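Long-range contact in protein yciO (Escherichia coli, PDB 1K7J), which is of uncertain function but belongs to the SUA5 family and probably binds double-stranded RNA: residues G27-Y32 against K47-R52. Numbering follows the deposited sequence.
Sequences GGVIVY and KNAMER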
loop_
_atom_site.group_PDB
_atom_site.type_symbol
_atom_site.label_atom_id
_atom_site.label_comp_id
_atom_site.label_asym_id
_atom_site.label_seq_id
_atom_site.Cartn_x
_atom_site.Cartn_y
_atom_site.Cartn_z
ATOM N N GLY A 27 13.456 10.260 -0.668
ATOM C CA GLY A 27 13.863 8.918 -0.282
ATOM C C GLY A 27 13.486 8.488 1.123
ATOM O O GLY A 27 14.039 7.518 1.647
ATOM N N GLY A 28 12.542 9.191 1.736
ATOM C CA GLY A 28 12.135 8.841 3.084
ATOM C C GLY A 28 11.111 7.723 3.156
ATOM O O GLY A 28 10.436 7.409 2.171
ATOM N N VAL A 29 11.008 7.110 4.329
ATOM C CA VAL A 29 10.048 6.039 4.565
ATOM C C VAL A 29 8.971 6.630 5.464
ATOM O O VAL A 29 9.273 7.205 6.513
ATOM C CB VAL A 29 10.702 4.841 5.280
ATOM C CG1 VAL A 29 9.634 3.863 5.742
ATOM C CG2 VAL A 29 11.676 4.148 4.341
ATOM N N ILE A 30 7.714 6.495 5.056
ATOM C CA ILE A 30 6.626 7.046 5.847
ATOM C C ILE A 30 5.567 6.021 6.211
ATOM O O ILE A 30 5.475 4.952 5.606
ATOM C CB ILE A 30 5.911 8.202 5.102
ATOM C CG1 ILE A 30 5.035 7.643 3.974
ATOM C CG2 ILE A 30 6.941 9.172 4.530
ATOM C CD1 ILE A 30 4.169 8.692 3.298
ATOM N N VAL A 31 4.784 6.359 7.228
ATOM C CA VAL A 31 3.676 5.528 7.664
ATOM C C VAL A 31 2.468 6.405 7.372
ATOM O O VAL A 31 2.421 7.567 7.782
ATOM C CB VAL A 31 3.733 5.220 9.175
ATOM C CG1 VAL A 31 2.428 4.561 9.622
ATOM C CG2 VAL A 31 4.909 4.296 9.469
ATOM N N TYR A 32 1.504 5.866 6.639
ATOM C CA TYR A 32 0.317 6.639 6.307
ATOM C C TYR A 32 -0.945 5.798 6.408
ATOM O O TYR A 32 -0.909 4.579 6.266
ATOM C CB TYR A 32 0.439 7.235 4.900
ATOM C CG TYR A 32 0.501 6.228 3.774
ATOM C CD1 TYR A 32 1.669 5.512 3.506
ATOM C CD2 TYR A 32 -0.602 6.020 2.948
ATOM C CE1 TYR A 32 1.735 4.613 2.432
ATOM C CE2 TYR A 32 -0.547 5.129 1.879
ATOM C CZ TYR A 32 0.622 4.432 1.624
ATOM O OH TYR A 32 0.683 3.576 0.542
ATOM N N LYS A 47 16.000 2.152 -3.600
ATOM C CA LYS A 47 16.284 0.815 -3.090
ATOM C C LYS A 47 16.517 0.784 -1.580
ATOM O O LYS A 47 16.109 -0.163 -0.905
ATOM C CB LYS A 47 17.497 0.216 -3.807
ATOM C CG LYS A 47 17.897 -1.148 -3.265
ATOM C CD LYS A 47 19.072 -1.744 -4.023
ATOM C CE LYS A 47 19.542 -3.031 -3.362
ATOM N NZ LYS A 47 18.447 -4.038 -3.254
ATOM N N ASN A 48 17.175 1.809 -1.045
ATOM C CA ASN A 48 17.433 1.851 0.392
ATOM C C ASN A 48 16.136 1.921 1.193
ATOM O O ASN A 48 16.005 1.271 2.231
ATOM C CB ASN A 48 18.329 3.041 0.751
ATOM C CG ASN A 48 19.741 2.886 0.220
ATOM O OD1 ASN A 48 20.345 1.820 0.339
ATOM N ND2 ASN A 48 20.277 3.953 -0.360
ATOM N N ALA A 49 15.178 2.711 0.716
ATOM C CA ALA A 49 13.897 2.832 1.403
ATOM C C ALA A 49 13.159 1.499 1.327
ATOM O O ALA A 49 12.519 1.079 2.290
ATOM C CB ALA A 49 13.058 3.940 0.769
HETATM N N MSE A 50 13.248 0.840 0.174
HETATM C CA MSE A 50 12.607 -0.460 -0.008
HETATM C C MSE A 50 13.112 -1.418 1.063
HETATM O O MSE A 50 12.331 -2.073 1.758
HETATM C CB MSE A 50 12.946 -1.036 -1.388
HETATM C CG MSE A 50 12.567 -2.510 -1.550
HETATM SE SE MSE A 50 13.516 -3.408 -2.976
HETATM C CE MSE A 50 15.176 -3.739 -2.041
ATOM N N GLU A 51 14.435 -1.489 1.192
ATOM C CA GLU A 51 15.066 -2.371 2.162
ATOM C C GLU A 51 14.588 -2.082 3.582
ATOM O O GLU A 51 14.312 -3.001 4.353
ATOM C CB GLU A 51 16.585 -2.228 2.075
ATOM C CG GLU A 51 17.350 -3.244 2.907
ATOM C CD GLU A 51 16.897 -4.670 2.647
ATOM O OE1 GLU A 51 16.682 -5.025 1.467
ATOM O OE2 GLU A 51 16.762 -5.439 3.624
ATOM N N ARG A 52 14.486 -0.801 3.925
ATOM C CA ARG A 52 14.030 -0.409 5.251
ATOM C C ARG A 52 12.614 -0.908 5.514
ATOM O O ARG A 52 12.305 -1.373 6.610
ATOM C CB ARG A 52 14.078 1.114 5.396
ATOM C CG ARG A 52 15.489 1.676 5.471
ATOM C CD ARG A 52 15.472 3.193 5.479
ATOM N NE ARG A 52 14.773 3.728 6.644
ATOM C CZ ARG A 52 14.378 4.993 6.754
ATOM N NH1 ARG A 52 14.612 5.850 5.768
ATOM N NH2 ARG A 52 13.750 5.402 7.848
HETATM O O HOH W 1 15.638 5.638 3.020
#
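Val29 puts one methyl, CG2, between Ala49 and the guanidinium of Arg52. CG1 is anti to the backbone N (chi1 169°), which puts CG2 anti to the carbonyl carbon and facing the helix. There it meets Ala49 CB at 3.8 Å. The same methyl sits 3.6 Å above the guanidinium plane of Arg52, offset toward the rim, with NH1 3.7 Å from CG2. The Arg52 chain bends at chi3 (62°), and this lays the guanidinium over Val29 CG2. Ala49 CB also touches the carbonyl O of Gly27, 3.8 Å away. A water in the plane of the guanidinium accepts from Arg52 NH1 at 2.9 Å and donates to Gly27 O at 2.8 Å. Asp169 forms a salt bridge with NH1, and Gln167 O takes a hydrogen bond from NH2. An alanine in place of Arg52 would probably uncover Val29 CG2 and leave Asp169 without this charged mate. Gly27, at positive phi, is the C-prime residue of the Schellman motif that ends helix 14-25. The contact packs helix 47-57 against the turn from helix 14-25 into strand 30-34, at the mixed beta-sheet of the YrdC-like fold.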